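Local coordinates for putative Oleoyl-[acyl-carrier protein] thioesterase (Lactobacillus plantarum, PDB 2OWN) that probably hydrolyses the thioester of oleoyl-acyl carrier protein, releasing the free fatty acid, at residues Q45-L51 and E133-Y138; W63-A69 and I113-M119; Q199-V205 and I252-P258. All coordinates share one frame; numbering follows the deposited sequence.

Contacts 1 and 2 belong to the N-terminal hotdog domain, and contact 3 to the C-terminal one. Contact 2 is nested inside the loop that contact 1 closes. The two touch: Leu134 CD1 lies 3.4 Å from Met119 CE, and Val135 CG2 lies 3.4 Å from Trp63 CZ2. Their centres are about 17 Å apart. Contact 3's centre lies about 23 Å from that of contact 2. Strands 61-72 and 200-209 pair side by side, which joins contacts 2 and 3. Contacts 1 and 3 lie on opposite sides of the chain's centre. Unidentified ligand atoms lie about 3 Å from the side chains of Ser46 and Trp117; they probably come from the crystallisation liquor but may mark a pocket.

Contact 1: Q45-L51 and E133-Y138; sequences QSDALGL and ELVAPY
Leu51 CG lies anti to its own carbonyl carbon (chi1 -58°), and Tyr138 CG takes the same position on its residue (chi1 -52°); these torsions bring a leucine methyl over a tyrosine ring. Leu51 CD1 sits 3.8 Å from the centroid of the Tyr138 ring, 28° off the normal, a CH-pi contact displaced toward the hydroxyl end. The same methyl meets Pro137 CG and comes close to the carbonyl O of Leu134. Its sister branch, CD2, faces CD2 of Leu134 at 4.1 Å. Leu49 comes to the ring obliquely, its CD1 3.5 Å from CD1 of Tyr138, while its CB packs on CB of Pro137.

The phenol end is polar. Tyr138 OH donates to Ser46 OG at 2.7 Å, with OG at the ring edge and near its plane. Ser46 OG also bonds to Ser42 O and to the unidentified ligand. Gln45 reaches out as an extended chain, and one water bridges its NE2 to Tyr138 O, 2.8 Å from each. Arg98 makes a cation-pi contact with the tyrosine.

The 3-10 turn 136-138 packs against the end of helix 31-48. There Gly50 has positive phi and bonds back into the last turn. This is the Schellman motif that ends the long helix of the N-terminal hotdog domain.

Contact 2: W63-A69 and I113-M119; sequences WVVTQYA and ITSIWVM. With SO4 (sulfate ion), chain O.
Trp63-Ala69 and Ile113-Met119 run antiparallel, their axes 4.5 Å apart at closest approach, and a classic beta bulge shifts the register where Thr66 and Gln67 both face Ile116. Ile116 O accepts from Thr66 N at 2.9 Å and more weakly from Gln67 N at 3.4 Å.

On the face that carries Trp63, Val65 and Trp117, aromatic rings dominate. Val65 CB stands 3.4 Å from the centroid of the Trp117 six-membered ring, only 4° off the normal. Its CG1 takes the cramped site between backbone N and carbonyl carbon (chi1 62°), which leaves CG2 pointing toward Ile116 O. Trp63 and Trp117 cross at about a right angle, with Trp63 CE3 against Trp117 CB at 3.7 Å. Selenomethionine Met119 lies over one face of Trp63, its SE 4.6 Å from the six-membered ring centroid, a Met-aromatic contact. Trp117 NE1 donates to Ser115 OG, which in turn bonds to Arg98 O.

On the other face, Gln67 runs alongside Ile116, and its NE2 donates a hydrogen bond to sulfate O3 at 2.8 Å; the ion is probably from the crystallisation liquor. At the bulge, Thr66 CG2 reaches across to Val118 CG2, a tight 3.4 Å.

Strand 95-103 pairs with strand 109-121 on its far side, and strand 200-209 continues the sheet beyond strand 61-72. Helix 31-48 packs on Tyr68 and Ile113 through Ile35, Ala38 and Val39.

Contact 3: Q199-V205 and I252-P258; sequences QHDLVHV and IQWRTLP
This is an antiparallel strand pairing in the C-terminal hotdog domain, between the start of strand 200-209 and the end of strand 246-256. Backbone bonds run in both directions at Asp201 and Arg255, and at His204 and Gln253. Between these pairs Val203 and His204 both face Gln253, a classic beta bulge. Gln253 O is gripped by two donors, Val203 N at 2.9 Å and His204 N at 3.1 Å, which reach it from the same face of its carbonyl plane.

Trp254, Leu202 and Ile252 share one side of the sheet. Leu202 CD2 lies over one face of the indole, 3.6 Å from the centroid of the six-membered ring and 16° off the normal. The same methyl presses tightly on Ile252 CG2 at 3.5 Å. His200 CB meets Trp254 CE3. Phe196 stacks on the His200 ring, accepts a bond from its ND1 at the backbone O, and meets Trp254 edge-to-face. Trp254 NE1 is bonded to Thr236.

The opposite side carries a salt bridge. Arg255 leaves with CG anti to its backbone N (chi1 -172°) and bends at chi3, which swings NH2 to 3.1 Å from OD2 of Asp201. The carboxylate and guanidinium planes are 75° apart, not the flat two-pronged geometry. The other oxygen, OD1, makes a second salt bridge for this carboxylate, with Arg28. Two positive partners would favour the ionised carboxylate.

Leu257 N bonds to Gln199 O at 2.9 Å and carries the pairing past the strand ends; Gln199 NE2 adds a side-chain bond to Leu257 O. Strand 61-72 flanks strand 200-209, and strand 233-241 flanks strand 246-256. Leu31 of helix 31-48 touches Leu202 and Val205. Such a bulged antiparallel pair is part of the curved sheet of the tandem hotdog fold of acyl-ACP thioesterases.

Contact 1: Q45-L51 and E133-Y138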
loop_
_atom_site.group_PDB
_atom_site.type_symbol
_atom_site.label_atom_id
_atom_site.label_comp_id
_atom_site.label_asym_id
_atom_site.label_seq_id
_atom_site.Cartn_x
_atom_site.Cartn_y
_atom_site.Cartn_z
ATOM N N GLN B 45 2.428 -9.038 -18.747
ATOM C CA GLN B 45 2.078 -9.832 -19.945
ATOM C C GLN B 45 2.065 -8.856 -21.135
ATOM O O GLN B 45 2.705 -9.121 -22.159
ATOM C CB GLN B 45 0.702 -10.524 -19.829
ATOM C CG GLN B 45 0.316 -11.393 -21.066
ATOM C CD GLN B 45 -1.019 -12.136 -20.956
ATOM O OE1 GLN B 45 -1.824 -11.893 -20.055
ATOM N NE2 GLN B 45 -1.260 -13.036 -21.907
ATOM N N SER B 46 1.357 -7.731 -20.947
ATOM C CA SER B 46 1.217 -6.653 -21.944
ATOM C C SER B 46 2.570 -6.012 -22.330
ATOM O O SER B 46 2.790 -5.763 -23.514
ATOM C CB SER B 46 0.197 -5.600 -21.473
ATOM O OG SER B 46 -1.018 -6.221 -21.101
ATOM N N ASP B 47 3.463 -5.785 -21.349
ATOM C CA ASP B 47 4.829 -5.238 -21.607
ATOM C C ASP B 47 5.697 -6.237 -22.399
ATOM O O ASP B 47 6.384 -5.820 -23.343
ATOM C CB ASP B 47 5.582 -4.831 -20.317
ATOM C CG ASP B 47 4.989 -3.603 -19.606
ATOM O OD1 ASP B 47 4.235 -2.798 -20.201
ATOM O OD2 ASP B 47 5.314 -3.435 -18.412
ATOM N N ALA B 48 5.662 -7.524 -22.011
ATOM C CA ALA B 48 6.416 -8.619 -22.698
ATOM C C ALA B 48 6.043 -8.781 -24.185
ATOM O O ALA B 48 6.921 -9.057 -25.006
ATOM C CB ALA B 48 6.251 -9.954 -21.970
ATOM N N LEU B 49 4.755 -8.598 -24.503
ATOM C CA LEU B 49 4.219 -8.651 -25.892
ATOM C C LEU B 49 4.383 -7.335 -26.700
ATOM O O LEU B 49 4.040 -7.317 -27.888
ATOM C CB LEU B 49 2.722 -9.032 -25.870
ATOM C CG LEU B 49 2.353 -10.396 -25.283
ATOM C CD1 LEU B 49 0.844 -10.500 -25.017
ATOM C CD2 LEU B 49 2.846 -11.524 -26.189
ATOM N N GLY B 50 4.905 -6.266 -26.076
ATOM C CA GLY B 50 5.080 -4.948 -26.694
ATOM C C GLY B 50 3.965 -3.945 -26.402
ATOM O O GLY B 50 4.159 -2.766 -26.662
ATOM N N LEU B 51 2.831 -4.390 -25.837
ATOM C CA LEU B 51 1.661 -3.538 -25.509
ATOM C C LEU B 51 1.848 -2.730 -24.199
ATOM O O LEU B 51 1.139 -2.939 -23.208
ATOM C CB LEU B 51 0.374 -4.401 -25.455
ATOM C CG LEU B 51 -0.021 -5.189 -26.707
ATOM C CD1 LEU B 51 -1.133 -6.181 -26.384
ATOM C CD2 LEU B 51 -0.427 -4.249 -27.827
ATOM N N GLU B 133 -5.388 -4.879 -33.151
ATOM C CA GLU B 133 -3.908 -4.822 -32.982
ATOM C C GLU B 133 -3.479 -4.792 -31.495
ATOM O O GLU B 133 -2.453 -5.381 -31.150
ATOM C CB GLU B 133 -3.272 -3.637 -33.744
ATOM C CG GLU B 133 -3.694 -2.211 -33.284
ATOM C CD GLU B 133 -3.066 -1.075 -34.098
ATOM O OE1 GLU B 133 -2.149 -1.307 -34.921
ATOM O OE2 GLU B 133 -3.496 0.080 -33.893
ATOM N N LEU B 134 -4.256 -4.100 -30.649
ATOM C CA LEU B 134 -4.003 -4.011 -29.186
ATOM C C LEU B 134 -4.465 -5.256 -28.369
ATOM O O LEU B 134 -4.125 -5.348 -27.185
ATOM C CB LEU B 134 -4.625 -2.730 -28.596
ATOM C CG LEU B 134 -4.230 -1.396 -29.256
ATOM C CD1 LEU B 134 -4.942 -0.248 -28.565
ATOM C CD2 LEU B 134 -2.723 -1.143 -29.260
ATOM N N VAL B 135 -5.250 -6.160 -28.985
ATOM C CA VAL B 135 -5.755 -7.424 -28.389
ATOM C C VAL B 135 -5.123 -8.700 -29.015
ATOM O O VAL B 135 -4.959 -9.693 -28.294
ATOM C CB VAL B 135 -7.314 -7.472 -28.444
ATOM C CG1 VAL B 135 -7.889 -8.741 -27.806
ATOM C CG2 VAL B 135 -7.882 -6.287 -27.708
ATOM N N ALA B 136 -4.802 -8.674 -30.324
ATOM C CA ALA B 136 -4.170 -9.811 -31.082
ATOM C C ALA B 136 -2.965 -10.509 -30.405
ATOM O O ALA B 136 -2.957 -11.749 -30.381
ATOM C CB ALA B 136 -3.785 -9.396 -32.521
ATOM N N PRO B 137 -1.958 -9.742 -29.876
ATOM C CA PRO B 137 -0.801 -10.334 -29.147
ATOM C C PRO B 137 -1.167 -11.259 -27.953
ATOM O O PRO B 137 -0.397 -12.165 -27.654
ATOM C CB PRO B 137 -0.014 -9.104 -28.676
ATOM C CG PRO B 137 -0.325 -8.079 -29.662
ATOM C CD PRO B 137 -1.776 -8.281 -29.989
ATOM N N TYR B 138 -2.318 -11.026 -27.306
ATOM C CA TYR B 138 -2.813 -11.892 -26.210
ATOM C C TYR B 138 -3.414 -13.225 -26.737
ATOM O O TYR B 138 -3.628 -14.139 -25.932
ATOM C CB TYR B 138 -3.894 -11.203 -25.350
ATOM C CG TYR B 138 -3.533 -9.839 -24.800
ATOM C CD1 TYR B 138 -2.396 -9.659 -23.974
ATOM C CD2 TYR B 138 -4.365 -8.719 -25.047
ATOM C CE1 TYR B 138 -2.059 -8.358 -23.450
ATOM C CE2 TYR B 138 -4.057 -7.432 -24.522
ATOM C CZ TYR B 138 -2.911 -7.260 -23.721
ATOM O OH TYR B 138 -2.633 -6.012 -23.232
HETATM O O HOH W 1 -3.691 -13.887 -23.109
#

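Contact 2: W63-A69 and I113-M119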
loop_
_atom_site.group_PDB
_atom_site.type_symbol
_atom_site.label_atom_id
_atom_site.label_comp_id
_atom_site.label_asym_id
_atom_site.label_seq_id
_atom_site.Cartn_x
_atom_site.Cartn_y
_atom_site.Cartn_z
ATOM N N TRP B 63 -7.226 1.184 -21.843
ATOM C CA TRP B 63 -8.073 0.156 -21.213
ATOM C C TRP B 63 -8.627 0.678 -19.878
ATOM O O TRP B 63 -7.877 1.265 -19.086
ATOM C CB TRP B 63 -7.328 -1.163 -20.981
ATOM C CG TRP B 63 -6.949 -1.896 -22.221
ATOM C CD1 TRP B 63 -5.715 -1.961 -22.797
ATOM C CD2 TRP B 63 -7.823 -2.669 -23.046
ATOM N NE1 TRP B 63 -5.755 -2.743 -23.926
ATOM C CE2 TRP B 63 -7.037 -3.191 -24.112
ATOM C CE3 TRP B 63 -9.201 -2.980 -22.992
ATOM C CZ2 TRP B 63 -7.586 -4.016 -25.133
ATOM C CZ3 TRP B 63 -9.762 -3.810 -24.008
ATOM C CH2 TRP B 63 -8.945 -4.315 -25.066
ATOM N N VAL B 64 -9.935 0.489 -19.675
ATOM C CA VAL B 64 -10.665 0.907 -18.466
ATOM C C VAL B 64 -11.525 -0.271 -18.004
ATOM O O VAL B 64 -12.432 -0.665 -18.740
ATOM C CB VAL B 64 -11.559 2.151 -18.772
ATOM C CG1 VAL B 64 -12.422 2.566 -17.561
ATOM C CG2 VAL B 64 -10.699 3.326 -19.234
ATOM N N VAL B 65 -11.217 -0.840 -16.825
ATOM C CA VAL B 65 -11.989 -1.976 -16.268
ATOM C C VAL B 65 -13.344 -1.444 -15.769
ATOM O O VAL B 65 -13.392 -0.457 -15.021
ATOM C CB VAL B 65 -11.253 -2.809 -15.145
ATOM C CG1 VAL B 65 -10.929 -1.996 -13.901
ATOM C CG2 VAL B 65 -12.069 -4.056 -14.771
ATOM N N THR B 66 -14.415 -2.069 -16.259
ATOM C CA THR B 66 -15.800 -1.751 -15.909
ATOM C C THR B 66 -16.369 -2.711 -14.856
ATOM O O THR B 66 -17.189 -2.273 -14.041
ATOM C CB THR B 66 -16.723 -1.761 -17.159
ATOM O OG1 THR B 66 -16.699 -3.050 -17.787
ATOM C CG2 THR B 66 -16.279 -0.704 -18.162
ATOM N N GLN B 67 -15.940 -3.990 -14.878
ATOM C CA GLN B 67 -16.423 -5.033 -13.968
ATOM C C GLN B 67 -15.368 -6.021 -13.445
ATOM O O GLN B 67 -14.386 -6.283 -14.140
ATOM C CB GLN B 67 -17.450 -5.903 -14.708
ATOM C CG GLN B 67 -18.541 -5.166 -15.503
ATOM C CD GLN B 67 -19.602 -6.069 -16.104
ATOM O OE1 GLN B 67 -19.684 -7.265 -15.812
ATOM N NE2 GLN B 67 -20.434 -5.484 -16.952
ATOM N N TYR B 68 -15.604 -6.543 -12.228
ATOM C CA TYR B 68 -14.813 -7.615 -11.575
ATOM C C TYR B 68 -15.755 -8.588 -10.831
ATOM O O TYR B 68 -16.718 -8.145 -10.210
ATOM C CB TYR B 68 -13.777 -7.172 -10.521
ATOM C CG TYR B 68 -12.491 -6.575 -11.002
ATOM C CD1 TYR B 68 -11.539 -7.371 -11.683
ATOM C CD2 TYR B 68 -12.122 -5.261 -10.650
ATOM C CE1 TYR B 68 -10.279 -6.833 -12.103
ATOM C CE2 TYR B 68 -10.863 -4.705 -11.054
ATOM C CZ TYR B 68 -9.948 -5.500 -11.782
ATOM O OH TYR B 68 -8.733 -4.970 -12.188
ATOM N N ALA B 69 -15.460 -9.884 -10.940
ATOM C CA ALA B 69 -16.138 -10.979 -10.218
ATOM C C ALA B 69 -14.952 -11.764 -9.637
ATOM O O ALA B 69 -14.126 -12.236 -10.412
ATOM C CB ALA B 69 -16.977 -11.835 -11.125
ATOM N N ILE B 113 -10.357 -14.561 -10.557
ATOM C CA ILE B 113 -10.922 -13.274 -10.943
ATOM C C ILE B 113 -11.299 -13.265 -12.421
ATOM O O ILE B 113 -10.511 -13.723 -13.257
ATOM C CB ILE B 113 -9.931 -12.099 -10.683
ATOM C CG1 ILE B 113 -9.433 -12.089 -9.222
ATOM C CG2 ILE B 113 -10.562 -10.742 -11.057
ATOM C CD1 ILE B 113 -8.434 -10.971 -8.898
ATOM N N THR B 114 -12.528 -12.819 -12.704
ATOM C CA THR B 114 -13.046 -12.606 -14.066
ATOM C C THR B 114 -13.297 -11.093 -14.142
ATOM O O THR B 114 -13.573 -10.457 -13.110
ATOM C CB THR B 114 -14.309 -13.432 -14.411
ATOM O OG1 THR B 114 -15.409 -13.068 -13.571
ATOM C CG2 THR B 114 -14.029 -14.919 -14.276
ATOM N N SER B 115 -13.184 -10.524 -15.342
ATOM C CA SER B 115 -13.375 -9.077 -15.550
ATOM C C SER B 115 -13.742 -8.660 -16.969
ATOM O O SER B 115 -13.496 -9.407 -17.910
ATOM C CB SER B 115 -12.082 -8.354 -15.166
ATOM O OG SER B 115 -11.010 -8.840 -15.948
ATOM N N ILE B 116 -14.299 -7.445 -17.073
ATOM C CA ILE B 116 -14.707 -6.801 -18.329
ATOM C C ILE B 116 -13.957 -5.457 -18.432
ATOM O O ILE B 116 -13.903 -4.706 -17.448
ATOM C CB ILE B 116 -16.245 -6.599 -18.426
ATOM C CG1 ILE B 116 -17.005 -7.932 -18.312
ATOM C CG2 ILE B 116 -16.639 -5.913 -19.751
ATOM C CD1 ILE B 116 -16.738 -8.946 -19.422
ATOM N N TRP B 117 -13.388 -5.188 -19.616
ATOM C CA TRP B 117 -12.628 -3.968 -19.931
ATOM C C TRP B 117 -13.143 -3.320 -21.227
ATOM O O TRP B 117 -13.534 -4.038 -22.152
ATOM C CB TRP B 117 -11.152 -4.308 -20.109
ATOM C CG TRP B 117 -10.454 -4.886 -18.914
ATOM C CD1 TRP B 117 -10.520 -6.176 -18.464
ATOM C CD2 TRP B 117 -9.518 -4.213 -18.061
ATOM N NE1 TRP B 117 -9.719 -6.336 -17.359
ATOM C CE2 TRP B 117 -9.082 -5.159 -17.089
ATOM C CE3 TRP B 117 -9.010 -2.894 -18.008
ATOM C CZ2 TRP B 117 -8.159 -4.834 -16.060
ATOM C CZ3 TRP B 117 -8.074 -2.557 -16.982
ATOM C CH2 TRP B 117 -7.664 -3.538 -16.020
ATOM N N VAL B 118 -13.099 -1.983 -21.286
ATOM C CA VAL B 118 -13.527 -1.167 -22.453
ATOM C C VAL B 118 -12.451 -0.125 -22.826
ATOM O O VAL B 118 -11.710 0.331 -21.940
ATOM C CB VAL B 118 -14.885 -0.459 -22.195
ATOM C CG1 VAL B 118 -15.987 -1.488 -22.005
ATOM C CG2 VAL B 118 -14.821 0.487 -20.989
HETATM N N MSE B 119 -12.371 0.237 -24.119
HETATM C CA MSE B 119 -11.401 1.244 -24.592
HETATM C C MSE B 119 -12.039 2.634 -24.563
HETATM O O MSE B 119 -13.010 2.879 -25.291
HETATM C CB MSE B 119 -10.848 0.953 -25.983
HETATM C CG MSE B 119 -10.221 -0.417 -26.124
HETATM SE SE MSE B 119 -8.832 -0.440 -27.487
HETATM C CE MSE B 119 -7.473 0.454 -26.426
HETATM S S SO4 O . -24.016 -5.835 -17.040
HETATM O O1 SO4 O . -24.238 -6.856 -16.031
HETATM O O2 SO4 O . -23.698 -4.577 -16.370
HETATM O O3 SO4 O . -22.906 -6.250 -17.890
HETATM O O4 SO4 O . -25.204 -5.674 -17.871
#

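Contact 3: Q199-V205 and I252-P258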
loop_
_atom_site.group_PDB
_atom_site.type_symbol
_atom_site.label_atom_id
_atom_site.label_comp_id
_atom_site.label_asym_id
_atom_site.label_seq_id
_atom_site.Cartn_x
_atom_site.Cartn_y
_atom_site.Cartn_z
ATOM N N GLN B 199 -13.775 -11.109 12.405
ATOM C CA GLN B 199 -14.478 -12.411 12.517
ATOM C C GLN B 199 -15.198 -12.833 11.210
ATOM O O GLN B 199 -16.180 -13.588 11.240
ATOM C CB GLN B 199 -15.390 -12.379 13.749
ATOM C CG GLN B 199 -15.768 -13.778 14.282
ATOM C CD GLN B 199 -16.407 -13.803 15.641
ATOM O OE1 GLN B 199 -16.563 -12.778 16.323
ATOM N NE2 GLN B 199 -16.795 -15.007 16.050
ATOM N N HIS B 200 -14.672 -12.376 10.067
ATOM C CA HIS B 200 -15.191 -12.682 8.723
ATOM C C HIS B 200 -14.066 -12.780 7.687
ATOM O O HIS B 200 -13.157 -11.947 7.698
ATOM C CB HIS B 200 -16.250 -11.659 8.267
ATOM C CG HIS B 200 -17.524 -11.728 9.045
ATOM N ND1 HIS B 200 -17.726 -11.005 10.199
ATOM C CD2 HIS B 200 -18.636 -12.476 8.869
ATOM C CE1 HIS B 200 -18.912 -11.300 10.697
ATOM N NE2 HIS B 200 -19.485 -12.191 9.908
ATOM N N ASP B 201 -14.129 -13.818 6.850
ATOM C CA ASP B 201 -13.187 -14.082 5.750
ATOM C C ASP B 201 -13.920 -13.900 4.432
ATOM O O ASP B 201 -15.102 -14.212 4.342
ATOM C CB ASP B 201 -12.610 -15.503 5.829
ATOM C CG ASP B 201 -11.590 -15.680 6.949
ATOM O OD1 ASP B 201 -11.225 -14.702 7.624
ATOM O OD2 ASP B 201 -11.117 -16.818 7.138
ATOM N N LEU B 202 -13.191 -13.442 3.416
ATOM C CA LEU B 202 -13.743 -13.194 2.076
ATOM C C LEU B 202 -14.026 -14.505 1.343
ATOM O O LEU B 202 -13.203 -15.427 1.388
ATOM C CB LEU B 202 -12.779 -12.341 1.240
ATOM C CG LEU B 202 -12.531 -10.923 1.761
ATOM C CD1 LEU B 202 -11.241 -10.370 1.210
ATOM C CD2 LEU B 202 -13.736 -10.005 1.467
ATOM N N VAL B 203 -15.218 -14.585 0.746
ATOM C CA VAL B 203 -15.687 -15.723 -0.053
ATOM C C VAL B 203 -15.846 -15.284 -1.518
ATOM O O VAL B 203 -15.361 -15.985 -2.420
ATOM C CB VAL B 203 -17.015 -16.327 0.505
ATOM C CG1 VAL B 203 -17.526 -17.488 -0.346
ATOM C CG2 VAL B 203 -16.812 -16.799 1.932
ATOM N N HIS B 204 -16.539 -14.158 -1.744
ATOM C CA HIS B 204 -16.796 -13.633 -3.088
ATOM C C HIS B 204 -16.908 -12.100 -3.114
ATOM O O HIS B 204 -17.288 -11.507 -2.104
ATOM C CB HIS B 204 -18.100 -14.268 -3.594
ATOM C CG HIS B 204 -18.221 -14.322 -5.079
ATOM N ND1 HIS B 204 -18.715 -13.287 -5.844
ATOM C CD2 HIS B 204 -17.919 -15.320 -5.941
ATOM C CE1 HIS B 204 -18.693 -13.648 -7.118
ATOM N NE2 HIS B 204 -18.217 -14.873 -7.199
ATOM N N VAL B 205 -16.543 -11.481 -4.244
ATOM C CA VAL B 205 -16.627 -10.020 -4.461
ATOM C C VAL B 205 -17.069 -9.692 -5.909
ATOM O O VAL B 205 -16.509 -10.256 -6.846
ATOM C CB VAL B 205 -15.273 -9.286 -4.200
ATOM C CG1 VAL B 205 -15.426 -7.768 -4.346
ATOM C CG2 VAL B 205 -14.692 -9.609 -2.805
ATOM N N ILE B 252 -20.141 -8.079 -1.424
ATOM C CA ILE B 252 -19.144 -9.018 -0.893
ATOM C C ILE B 252 -19.843 -10.107 -0.079
ATOM O O ILE B 252 -20.715 -9.794 0.739
ATOM C CB ILE B 252 -18.070 -8.317 -0.007
ATOM C CG1 ILE B 252 -17.381 -7.168 -0.753
ATOM C CG2 ILE B 252 -17.003 -9.326 0.489
ATOM C CD1 ILE B 252 -16.384 -6.385 0.098
ATOM N N GLN B 253 -19.457 -11.362 -0.325
ATOM C CA GLN B 253 -19.945 -12.528 0.403
ATOM C C GLN B 253 -18.801 -12.893 1.359
ATOM O O GLN B 253 -17.633 -12.990 0.928
ATOM C CB GLN B 253 -20.303 -13.679 -0.542
ATOM C CG GLN B 253 -21.318 -13.307 -1.660
ATOM C CD GLN B 253 -22.687 -12.832 -1.158
ATOM O OE1 GLN B 253 -23.044 -13.012 0.005
ATOM N NE2 GLN B 253 -23.471 -12.250 -2.060
ATOM N N TRP B 254 -19.139 -13.064 2.644
ATOM C CA TRP B 254 -18.189 -13.385 3.714
ATOM C C TRP B 254 -18.558 -14.646 4.462
ATOM O O TRP B 254 -19.739 -14.934 4.562
ATOM C CB TRP B 254 -18.201 -12.282 4.771
ATOM C CG TRP B 254 -17.897 -10.918 4.323
ATOM C CD1 TRP B 254 -18.771 -10.044 3.770
ATOM C CD2 TRP B 254 -16.654 -10.217 4.468
ATOM N NE1 TRP B 254 -18.151 -8.849 3.530
ATOM C CE2 TRP B 254 -16.849 -8.919 3.925
ATOM C CE3 TRP B 254 -15.383 -10.562 4.978
ATOM C CZ2 TRP B 254 -15.826 -7.934 3.896
ATOM C CZ3 TRP B 254 -14.346 -9.593 4.943
ATOM C CH2 TRP B 254 -14.582 -8.283 4.400
ATOM N N ARG B 255 -17.559 -15.339 5.023
ATOM C CA ARG B 255 -17.765 -16.541 5.851
ATOM C C ARG B 255 -17.558 -16.082 7.296
ATOM O O ARG B 255 -16.509 -15.520 7.602
ATOM C CB ARG B 255 -16.783 -17.669 5.529
ATOM C CG ARG B 255 -17.117 -18.980 6.256
ATOM C CD ARG B 255 -16.208 -20.142 5.896
ATOM N NE ARG B 255 -14.838 -19.995 6.404
ATOM C CZ ARG B 255 -13.785 -19.441 5.777
ATOM N NH1 ARG B 255 -13.865 -18.898 4.543
ATOM N NH2 ARG B 255 -12.604 -19.415 6.416
ATOM N N THR B 256 -18.534 -16.342 8.167
ATOM C CA THR B 256 -18.467 -15.980 9.595
ATOM C C THR B 256 -17.562 -17.002 10.293
ATOM O O THR B 256 -17.811 -18.212 10.202
ATOM C CB THR B 256 -19.856 -15.927 10.232
ATOM O OG1 THR B 256 -20.647 -14.976 9.511
ATOM C CG2 THR B 256 -19.803 -15.522 11.723
ATOM N N LEU B 257 -16.514 -16.501 10.956
ATOM C CA LEU B 257 -15.550 -17.335 11.673
ATOM C C LEU B 257 -16.102 -17.693 13.065
ATOM O O LEU B 257 -16.843 -16.870 13.647
ATOM C CB LEU B 257 -14.193 -16.628 11.799
ATOM C CG LEU B 257 -13.526 -16.196 10.485
ATOM C CD1 LEU B 257 -12.261 -15.404 10.774
ATOM C CD2 LEU B 257 -13.218 -17.378 9.545
ATOM N N PRO B 258 -15.780 -18.913 13.599
ATOM C CA PRO B 258 -16.246 -19.298 14.952
ATOM C C PRO B 258 -15.810 -18.337 16.061
ATOM O O PRO B 258 -16.618 -18.033 16.918
ATOM C CB PRO B 258 -15.623 -20.686 15.172
ATOM C CG PRO B 258 -15.327 -21.185 13.860
ATOM C CD PRO B 258 -15.007 -20.020 12.998
#